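Local coordinates for protein-tyrosine-phosphatase (Shewanella sp., PDB 2Z72) that probably hydrolyses phosphate monoesters such as phosphotyrosine, using a pair of zinc ions held in a calcineurin-like phosphoesterase fold, and is active in the cold, at residues D114-G119 with M153-D158; S77-Q82 with N123-F128; D167-L172 with N178-A183. One frame throughout, in Å; residues are numbered along the deposited sequence.

Interaction 1. Residues D114-G119 with M153-D158; sequences DIFDRG and MVLGGD. With ZN (zinc ion), chain B; ZN (zinc ion), chain C.
Val154 CG1 rests over one face of the Phe116 ring, 4.2 Å from the ring centroid and 22° off its normal, a CH-pi contact displaced toward the CE2 rim. The two side chains cross at about a right angle. With chi1 at 166°, Val154 sends CG1 to the ring, while CG2 lies against both the base of the ring and Asp117, which slides past the valine in the opposite direction. Asp117 OD2 lies 3.4 Å from Val154 CG2. Leu155 CD1 adds a looser, oblique touch on the ring, 4.5 Å from Phe116 CE1. Direct contact is apolar apart from the Asp117 carboxylate, and the polar tie is made by water 1, which donates to Asp117 OD1 and to Asp158 O, each at 2.8 Å. Asp117 OD1 also hydrogen-bonds to His150 ND1. The helix that carries Val154 ends in a Schellman motif at Gly157, with Gly157 N bonded to Val154 O and Asp158 N to Met153 O; this turn carries Asp158 O to its place beside the water. At the other end of the loop, Asp114 OD1 bridges the two zinc ions, 2.2 Å from one and 2.3 Å from the other, while OD2 accepts a hydrogen bond from the backbone N of His150. Water 3 bridges the same metals, as expected for a calcineurin-like dinuclear centre. Glu151 braces the loop further by accepting from the backbone N of Asp114 and of Phe116. The loop 114-119 leaves strand 108-111 and leads into helix 122-138, whose Val122 and Leu126 also pack on Phe116; helix 149-156 lies across from it, and Leu191 of helix 186-192 touches both Phe116 and Leu155.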
loop_
_atom_site.group_PDB
_atom_site.type_symbol
_atom_site.label_atom_id
_atom_site.label_comp_id
_atom_site.label_asym_id
_atom_site.label_seq_id
_atom_site.Cartn_x
_atom_site.Cartn_y
_atom_site.Cartn_z
ATOM N N ASP A 114 3.582 0.822 -2.007
ATOM C CA ASP A 114 4.112 0.562 -3.362
ATOM C C ASP A 114 3.211 -0.271 -4.220
ATOM O O ASP A 114 3.589 -1.232 -4.887
ATOM C CB ASP A 114 5.540 0.007 -3.316
ATOM C CG ASP A 114 6.600 1.069 -3.169
ATOM O OD1 ASP A 114 7.838 0.649 -3.348
ATOM O OD2 ASP A 114 6.294 2.227 -2.870
ATOM N N ILE A 115 1.933 0.191 -4.303
ATOM C CA ILE A 115 1.032 -0.199 -5.373
ATOM C C ILE A 115 1.484 0.365 -6.705
ATOM O O ILE A 115 1.486 -0.304 -7.732
ATOM C CB ILE A 115 -0.409 0.251 -5.087
ATOM C CG1 ILE A 115 -1.010 -0.567 -3.945
ATOM C CG2 ILE A 115 -1.246 0.182 -6.359
ATOM C CD1 ILE A 115 -2.359 -0.107 -3.463
ATOM N N PHE A 116 1.847 1.651 -6.706
ATOM C CA PHE A 116 2.232 2.333 -7.948
ATOM C C PHE A 116 3.577 1.838 -8.501
ATOM O O PHE A 116 4.441 1.361 -7.780
ATOM C CB PHE A 116 2.358 3.812 -7.720
ATOM C CG PHE A 116 1.053 4.547 -7.562
ATOM C CD1 PHE A 116 0.496 4.796 -6.316
ATOM C CD2 PHE A 116 0.386 4.993 -8.682
ATOM C CE1 PHE A 116 -0.685 5.477 -6.216
ATOM C CE2 PHE A 116 -0.787 5.663 -8.565
ATOM C CZ PHE A 116 -1.324 5.930 -7.350
ATOM N N ASP A 117 3.681 2.035 -9.808
ATOM C CA ASP A 117 4.888 2.055 -10.634
ATOM C C ASP A 117 5.369 0.663 -11.004
ATOM O O ASP A 117 5.029 -0.352 -10.401
ATOM C CB ASP A 117 5.981 2.885 -9.942
ATOM C CG ASP A 117 5.704 4.367 -9.919
ATOM O OD1 ASP A 117 6.465 5.089 -9.203
ATOM O OD2 ASP A 117 4.770 4.818 -10.628
ATOM N N ARG A 118 6.160 0.677 -12.075
ATOM C CA ARG A 118 6.756 -0.447 -12.777
ATOM C C ARG A 118 5.731 -1.231 -13.569
ATOM O O ARG A 118 5.903 -1.467 -14.773
ATOM C CB ARG A 118 7.604 -1.358 -11.874
ATOM C CG ARG A 118 8.294 -2.401 -12.746
ATOM C CD ARG A 118 9.208 -3.274 -11.865
ATOM N NE ARG A 118 9.653 -4.438 -12.647
ATOM C CZ ARG A 118 10.684 -5.207 -12.336
ATOM N NH1 ARG A 118 11.400 -4.932 -11.250
ATOM N NH2 ARG A 118 10.981 -6.239 -13.135
ATOM N N GLY A 119 4.663 -1.687 -12.947
ATOM C CA GLY A 119 3.718 -2.583 -13.593
ATOM C C GLY A 119 2.630 -1.886 -14.375
ATOM O O GLY A 119 2.485 -0.681 -14.377
ATOM N N MET A 153 6.070 9.514 -4.366
ATOM C CA MET A 153 6.663 10.011 -5.613
ATOM C C MET A 153 5.579 10.391 -6.617
ATOM O O MET A 153 5.547 11.498 -7.135
ATOM C CB MET A 153 7.602 8.972 -6.211
ATOM C CG MET A 153 8.993 9.152 -5.589
ATOM S SD MET A 153 10.274 8.222 -6.430
ATOM C CE MET A 153 9.934 6.549 -5.931
ATOM N N VAL A 154 4.629 9.483 -6.881
ATOM C CA VAL A 154 3.577 9.744 -7.845
ATOM C C VAL A 154 2.795 10.959 -7.440
ATOM O O VAL A 154 2.545 11.869 -8.251
ATOM C CB VAL A 154 2.679 8.519 -8.052
ATOM C CG1 VAL A 154 1.412 8.878 -8.765
ATOM C CG2 VAL A 154 3.486 7.438 -8.822
ATOM N N LEU A 155 2.319 11.010 -6.200
ATOM C CA LEU A 155 1.449 12.093 -5.799
ATOM C C LEU A 155 2.221 13.423 -5.876
ATOM O O LEU A 155 1.599 14.451 -6.183
ATOM C CB LEU A 155 0.836 11.860 -4.418
ATOM C CG LEU A 155 -0.486 11.102 -4.431
ATOM C CD1 LEU A 155 -0.533 9.821 -5.164
ATOM C CD2 LEU A 155 -0.895 10.995 -2.935
ATOM N N GLY A 156 3.519 13.383 -5.634
ATOM C CA GLY A 156 4.338 14.575 -5.665
ATOM C C GLY A 156 4.909 14.963 -7.010
ATOM O O GLY A 156 5.572 16.019 -7.067
ATOM N N GLY A 157 4.719 14.159 -8.039
ATOM C CA GLY A 157 5.260 14.530 -9.335
ATOM C C GLY A 157 6.595 13.960 -9.708
ATOM O O GLY A 157 7.188 14.459 -10.700
ATOM N N ASP A 158 7.064 12.942 -9.002
ATOM C CA ASP A 158 8.277 12.214 -9.401
ATOM C C ASP A 158 7.820 10.994 -10.151
ATOM O O ASP A 158 7.371 9.989 -9.552
ATOM C CB ASP A 158 9.096 11.899 -8.151
ATOM C CG ASP A 158 10.349 11.146 -8.451
ATOM O OD1 ASP A 158 10.569 10.844 -9.646
ATOM O OD2 ASP A 158 11.114 10.870 -7.524
HETATM ZN ZN ZN B . 8.720 -1.190 -4.083
HETATM ZN ZN ZN C . 9.645 1.148 -2.039
HETATM O O HOH W 1 7.637 7.340 -10.460
HETATM O O HOH W 2 9.841 -2.923 -4.556
HETATM O O HOH W 3 10.249 -0.166 -3.364
#

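Interaction 2. Residues S77-Q82 with N123-F128; sequences SDVHGQ and NEVLWF. With ZN (zinc ion), chain B.
Val79 and Val125 each hold CG1 anti to the backbone N (chi1 170° and -180°), which puts Val125 CG2 anti to its carbonyl carbon, and with both side chains directed into the interface their methyls meet tip to tip. Val79 CG1 lies 3.8 Å from Val125 CG2 and 4.0 Å from Val125 CG1. The first segment holds the Asp-Val-His-Gly form of the Asp-X-His motif of calcineurin-like phosphoesterases, in the loop between strand 72-76 and helix 83-92. His80 points away from helix 122-138 and Asp78 lies well clear of it, while Val79 between them points toward it. Asp78 OD1 and His80 NE2 each bind the same zinc ion at 2.0 Å; Asp114, water 2 and water 3 complete its five ligands. Water 3 stands in the plane of the imidazole, at its edge. The other ring nitrogen, ND1, hydrogen-bonds to Phe116 O, so metal and carbonyl together fix the ring's rotation, and the bond would probably strengthen NE2 as a donor to the metal. Asp78 OD2, the oxygen not bound to zinc, accepts from the backbone N of His286. A type I' turn from Val79 to Gln82, with His80 and Gly81 at its middle positions and both at positive phi, is closed by Gln82 N to Val79 O at 3.1 Å; Gln82 is the N-cap residue of helix 83-92. The turn backbone also lies against the same valine: Val125 CG2 sits 4.1 Å from Gly81 C and equally near Gln82 C. Ile115 and Tyr83 also pack on Val125, which is therefore buried among three parts of the fold. Nearer the zinc, Ser77 OG donates to Asp78 OD2 over 2.6 Å, approaching from above the carboxylate plane, 42° out of it.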
loop_
_atom_site.group_PDB
_atom_site.type_symbol
_atom_site.label_atom_id
_atom_site.label_comp_id
_atom_site.label_asym_id
_atom_site.label_seq_id
_atom_site.Cartn_x
_atom_site.Cartn_y
_atom_site.Cartn_z
ATOM N N SER A 77 3.257 -6.494 0.349
ATOM C CA SER A 77 3.777 -5.188 -0.051
ATOM C C SER A 77 4.287 -5.199 -1.472
ATOM O O SER A 77 4.509 -6.229 -2.079
ATOM C CB SER A 77 4.982 -4.891 0.839
ATOM O OG SER A 77 5.305 -3.513 0.844
ATOM N N ASP A 78 4.484 -4.005 -2.010
ATOM C CA ASP A 78 5.229 -3.773 -3.251
ATOM C C ASP A 78 4.628 -4.538 -4.424
ATOM O O ASP A 78 5.298 -5.173 -5.231
ATOM C CB ASP A 78 6.713 -4.116 -3.059
ATOM C CG ASP A 78 7.387 -3.151 -2.091
ATOM O OD1 ASP A 78 7.950 -2.121 -2.505
ATOM O OD2 ASP A 78 7.290 -3.414 -0.859
ATOM N N VAL A 79 3.295 -4.417 -4.557
ATOM C CA VAL A 79 2.632 -5.029 -5.707
ATOM C C VAL A 79 3.083 -4.395 -7.033
ATOM O O VAL A 79 3.130 -5.094 -8.033
ATOM C CB VAL A 79 1.110 -4.951 -5.477
ATOM C CG1 VAL A 79 0.322 -5.327 -6.709
ATOM C CG2 VAL A 79 0.688 -5.797 -4.284
ATOM N N HIS A 80 3.366 -3.093 -7.036
ATOM C CA HIS A 80 3.951 -2.450 -8.228
ATOM C C HIS A 80 3.174 -2.777 -9.479
ATOM O O HIS A 80 3.683 -3.264 -10.491
ATOM C CB HIS A 80 5.446 -2.809 -8.350
ATOM C CG HIS A 80 6.260 -2.005 -7.377
ATOM N ND1 HIS A 80 6.273 -0.645 -7.372
ATOM C CD2 HIS A 80 7.133 -2.374 -6.402
ATOM C CE1 HIS A 80 7.076 -0.212 -6.414
ATOM N NE2 HIS A 80 7.646 -1.251 -5.778
ATOM N N GLY A 81 1.847 -2.607 -9.417
ATOM C CA GLY A 81 1.000 -2.736 -10.565
ATOM C C GLY A 81 0.783 -4.146 -11.080
ATOM O O GLY A 81 0.333 -4.277 -12.248
ATOM N N GLN A 82 1.058 -5.164 -10.314
ATOM C CA GLN A 82 0.876 -6.567 -10.729
ATOM C C GLN A 82 -0.408 -7.128 -10.107
ATOM O O GLN A 82 -0.399 -7.846 -9.114
ATOM C CB GLN A 82 2.097 -7.376 -10.374
ATOM C CG GLN A 82 3.332 -6.914 -11.088
ATOM C CD GLN A 82 3.342 -7.144 -12.582
ATOM O OE1 GLN A 82 4.114 -6.431 -13.304
ATOM N NE2 GLN A 82 2.614 -8.074 -13.102
ATOM N N ASN A 123 -4.222 0.691 -11.974
ATOM C CA ASN A 123 -5.572 1.006 -11.596
ATOM C C ASN A 123 -6.366 -0.203 -11.181
ATOM O O ASN A 123 -7.266 -0.075 -10.317
ATOM C CB ASN A 123 -6.276 1.815 -12.680
ATOM C CG ASN A 123 -5.717 3.216 -12.755
ATOM O OD1 ASN A 123 -5.647 3.910 -11.747
ATOM N ND2 ASN A 123 -5.298 3.659 -13.956
ATOM N N GLU A 124 -6.121 -1.361 -11.743
ATOM C CA GLU A 124 -6.737 -2.597 -11.303
ATOM C C GLU A 124 -6.398 -2.825 -9.827
ATOM O O GLU A 124 -7.272 -3.175 -9.051
ATOM C CB GLU A 124 -6.298 -3.776 -12.151
ATOM C CG GLU A 124 -6.802 -3.726 -13.606
ATOM C CD GLU A 124 -6.174 -2.738 -14.527
ATOM O OE1 GLU A 124 -5.120 -2.133 -14.261
ATOM O OE2 GLU A 124 -6.815 -2.529 -15.619
ATOM N N VAL A 125 -5.138 -2.684 -9.458
ATOM C CA VAL A 125 -4.760 -2.837 -8.062
ATOM C C VAL A 125 -5.426 -1.817 -7.203
ATOM O O VAL A 125 -5.974 -2.141 -6.115
ATOM C CB VAL A 125 -3.233 -2.814 -7.867
ATOM C CG1 VAL A 125 -2.933 -2.992 -6.376
ATOM C CG2 VAL A 125 -2.557 -3.915 -8.663
ATOM N N LEU A 126 -5.412 -0.542 -7.609
ATOM C CA LEU A 126 -5.983 0.501 -6.772
ATOM C C LEU A 126 -7.446 0.276 -6.506
ATOM O O LEU A 126 -7.921 0.332 -5.355
ATOM C CB LEU A 126 -5.728 1.869 -7.435
ATOM C CG LEU A 126 -4.284 2.388 -7.411
ATOM C CD1 LEU A 126 -4.145 3.550 -8.358
ATOM C CD2 LEU A 126 -3.849 2.841 -6.019
ATOM N N TRP A 127 -8.225 0.021 -7.564
ATOM C CA TRP A 127 -9.666 -0.135 -7.361
ATOM C C TRP A 127 -9.984 -1.422 -6.612
ATOM O O TRP A 127 -10.990 -1.462 -5.893
ATOM C CB TRP A 127 -10.441 -0.023 -8.685
ATOM C CG TRP A 127 -10.472 1.366 -9.215
ATOM C CD1 TRP A 127 -9.879 1.876 -10.314
ATOM C CD2 TRP A 127 -11.177 2.461 -8.586
ATOM N NE1 TRP A 127 -10.164 3.202 -10.426
ATOM C CE2 TRP A 127 -10.960 3.597 -9.391
ATOM C CE3 TRP A 127 -11.987 2.604 -7.442
ATOM C CZ2 TRP A 127 -11.498 4.838 -9.084
ATOM C CZ3 TRP A 127 -12.516 3.837 -7.140
ATOM C CH2 TRP A 127 -12.278 4.941 -7.951
ATOM N N PHE A 128 -9.207 -2.472 -6.803
ATOM C CA PHE A 128 -9.374 -3.673 -6.046
ATOM C C PHE A 128 -9.141 -3.379 -4.568
ATOM O O PHE A 128 -9.937 -3.819 -3.724
ATOM C CB PHE A 128 -8.416 -4.763 -6.543
ATOM C CG PHE A 128 -8.378 -5.979 -5.644
ATOM C CD1 PHE A 128 -9.412 -6.888 -5.597
ATOM C CD2 PHE A 128 -7.284 -6.183 -4.839
ATOM C CE1 PHE A 128 -9.370 -7.981 -4.756
ATOM C CE2 PHE A 128 -7.242 -7.284 -3.989
ATOM C CZ PHE A 128 -8.273 -8.205 -3.959
HETATM ZN ZN ZN B . 8.720 -1.190 -4.083
HETATM O O HOH W 2 9.841 -2.923 -4.556
HETATM O O HOH W 3 10.249 -0.166 -3.364
#

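Interaction 3. Residues D167-L172 with N178-A183. Unlike the reference sequence in segment 178-183: Ser182 (reference Gly).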
loop_
_atom_site.group_PDB
_atom_site.type_symbol
_atom_site.label_atom_id
_atom_site.label_comp_id
_atom_site.label_asym_id
_atom_site.label_seq_id
_atom_site.Cartn_x
_atom_site.Cartn_y
_atom_site.Cartn_z
ATOM N N ASP A 167 1.154 6.905 -20.571
ATOM C CA ASP A 167 1.178 8.127 -21.418
ATOM C C ASP A 167 -0.124 8.287 -22.228
ATOM O O ASP A 167 -0.445 9.388 -22.641
ATOM C CB ASP A 167 2.387 8.097 -22.391
ATOM C CG ASP A 167 3.734 8.217 -21.807
ATOM O OD1 ASP A 167 4.755 8.084 -22.530
ATOM O OD2 ASP A 167 3.841 8.482 -20.587
ATOM N N ILE A 168 -0.824 7.199 -22.495
ATOM C CA ILE A 168 -2.099 7.301 -23.175
ATOM C C ILE A 168 -3.066 8.091 -22.315
ATOM O O ILE A 168 -3.684 9.094 -22.716
ATOM C CB ILE A 168 -2.660 5.912 -23.592
ATOM C CG1 ILE A 168 -1.758 5.132 -24.552
ATOM C CG2 ILE A 168 -4.066 6.083 -24.183
ATOM C CD1 ILE A 168 -1.548 5.874 -25.854
ATOM N N ALA A 169 -3.214 7.704 -21.036
ATOM C CA ALA A 169 -4.132 8.395 -20.138
ATOM C C ALA A 169 -3.715 9.840 -19.962
ATOM O O ALA A 169 -4.583 10.729 -19.984
ATOM C CB ALA A 169 -4.170 7.673 -18.804
ATOM N N THR A 170 -2.435 10.125 -19.763
ATOM C CA THR A 170 -2.053 11.520 -19.538
ATOM C C THR A 170 -2.281 12.377 -20.768
ATOM O O THR A 170 -2.644 13.544 -20.652
ATOM C CB THR A 170 -0.611 11.658 -19.009
ATOM O OG1 THR A 170 0.306 10.991 -19.887
ATOM C CG2 THR A 170 -0.489 11.010 -17.654
ATOM N N THR A 171 -2.090 11.810 -21.950
ATOM C CA THR A 171 -2.369 12.576 -23.207
ATOM C C THR A 171 -3.857 12.771 -23.343
ATOM O O THR A 171 -4.334 13.901 -23.565
ATOM C CB THR A 171 -1.763 11.846 -24.402
ATOM O OG1 THR A 171 -0.336 11.852 -24.273
ATOM C CG2 THR A 171 -2.056 12.657 -25.683
ATOM N N LEU A 172 -4.661 11.718 -23.246
ATOM C CA LEU A 172 -6.097 11.819 -23.533
ATOM C C LEU A 172 -6.871 12.606 -22.507
ATOM O O LEU A 172 -7.776 13.340 -22.865
ATOM C CB LEU A 172 -6.698 10.426 -23.701
ATOM C CG LEU A 172 -6.222 9.667 -24.935
ATOM C CD1 LEU A 172 -6.813 8.279 -24.941
ATOM C CD2 LEU A 172 -6.613 10.402 -26.240
ATOM N N ASN A 178 0.731 12.729 -12.086
ATOM C CA ASN A 178 0.437 13.125 -10.696
ATOM C C ASN A 178 -0.940 13.724 -10.568
ATOM O O ASN A 178 -1.581 13.581 -9.500
ATOM C CB ASN A 178 1.535 14.050 -10.202
ATOM C CG ASN A 178 1.764 15.268 -11.036
ATOM O OD1 ASN A 178 2.122 15.080 -12.221
ATOM N ND2 ASN A 178 1.626 16.472 -10.527
ATOM N N LYS A 179 -1.413 14.420 -11.563
ATOM C CA LYS A 179 -2.744 15.056 -11.515
ATOM C C LYS A 179 -3.850 14.087 -11.831
ATOM O O LYS A 179 -5.046 14.388 -11.703
ATOM C CB LYS A 179 -2.732 16.282 -12.396
ATOM C CG LYS A 179 -1.848 17.368 -11.885
ATOM C CD LYS A 179 -2.364 17.941 -10.571
ATOM C CE LYS A 179 -1.528 19.197 -10.239
ATOM N NZ LYS A 179 -1.646 19.496 -8.783
ATOM N N LEU A 180 -3.551 12.860 -12.246
ATOM C CA LEU A 180 -4.545 11.812 -12.320
ATOM C C LEU A 180 -4.836 11.215 -10.962
ATOM O O LEU A 180 -5.777 10.437 -10.842
ATOM C CB LEU A 180 -4.096 10.737 -13.316
ATOM C CG LEU A 180 -3.945 11.169 -14.770
ATOM C CD1 LEU A 180 -3.448 10.019 -15.636
ATOM C CD2 LEU A 180 -5.293 11.655 -15.309
ATOM N N TYR A 181 -4.076 11.606 -9.968
ATOM C CA TYR A 181 -4.208 11.111 -8.574
ATOM C C TYR A 181 -4.162 12.250 -7.576
ATOM O O TYR A 181 -3.777 12.068 -6.417
ATOM C CB TYR A 181 -3.097 10.063 -8.245
ATOM C CG TYR A 181 -3.217 8.879 -9.204
ATOM C CD1 TYR A 181 -4.202 7.919 -8.994
ATOM C CD2 TYR A 181 -2.442 8.732 -10.324
ATOM C CE1 TYR A 181 -4.372 6.849 -9.863
ATOM C CE2 TYR A 181 -2.583 7.705 -11.193
ATOM C CZ TYR A 181 -3.539 6.746 -10.967
ATOM O OH TYR A 181 -3.672 5.689 -11.834
ATOM N N SER A 182 -4.547 13.443 -8.021
ATOM C CA SER A 182 -4.538 14.639 -7.165
ATOM C C SER A 182 -5.689 14.633 -6.182
ATOM O O SER A 182 -6.549 13.736 -6.148
ATOM C CB SER A 182 -4.547 15.857 -8.094
ATOM O OG SER A 182 -5.799 15.875 -8.761
ATOM N N ALA A 183 -5.731 15.687 -5.355
ATOM C CA ALA A 183 -6.775 15.788 -4.340
ATOM C C ALA A 183 -8.172 15.961 -4.872
ATOM O O ALA A 183 -9.156 15.859 -4.118
ATOM C CB ALA A 183 -6.438 16.940 -3.410
#
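Leu180 points its CD1 methyl at helix 166-172 and meets two consecutive residues there, Ala169 and Thr170. Its CG stands anti to its own carbonyl carbon (chi1 -63°) and CD1 continues the chain outward (chi2 178°), so the leucine reaches the helix in extended form. Thr170 is met across the chain: the two side chains cross at about a right angle, and CG2 of the threonine lies 3.7 Å from Leu180 CD1. Ala169 offers its single methyl more directly, with CB at 4.0 Å from the same CD1. One methyl therefore covers both helical side chains, and the contact is wholly apolar. Thr170 CG2 faces the leucine while OG1 turns back along the helix, within reach of the carbonyls of the preceding turn, the bond to Tyr166 O being weak. Within the calcineurin-like phosphoesterase domain this is local packing between helix 166-172 and the connection that leads on to helix 186-192, near the outer part of the molecule. Residues 178-180 have helical backbone angles without the regular bonds, and the turn is held by Tyr181 N to Asn178 O at 3.2 Å. Tyr12 of strand 8-14 packs against both Ala169 and Leu180, and Ile26 of strand 22-27 against Ala169, so two N-terminal strands pack against the contact. Tyr181, next in the chain, takes no part in this touch; its hydroxyl hydrogen-bonds to Asn123 OD1 of helix 122-138, and its ring stands edge-to-face with Phe116 and with Tyr177.

In the fold
Interactions 1 and 2 interlock in the core: their segments alternate along the chain, both supply ligands to one zinc ion, and Ile115 CG2 packs 3.6 Å from Val125 CG1. Both pair a metal-ligand loop with apolar packing on a helix, but only interaction 1 adds a water bridge between its segments. Interaction 3 lies farther out, its centre about 20 Å from the chain centre, holds no metal ligand, and joins pieces close in sequence through methyl groups alone. Tyr181 of its second segment reaches inward, its CE2 lying 3.8 Å from Phe116 CE2 of interaction 1. Helix 122-138 packs on segments of all three interactions.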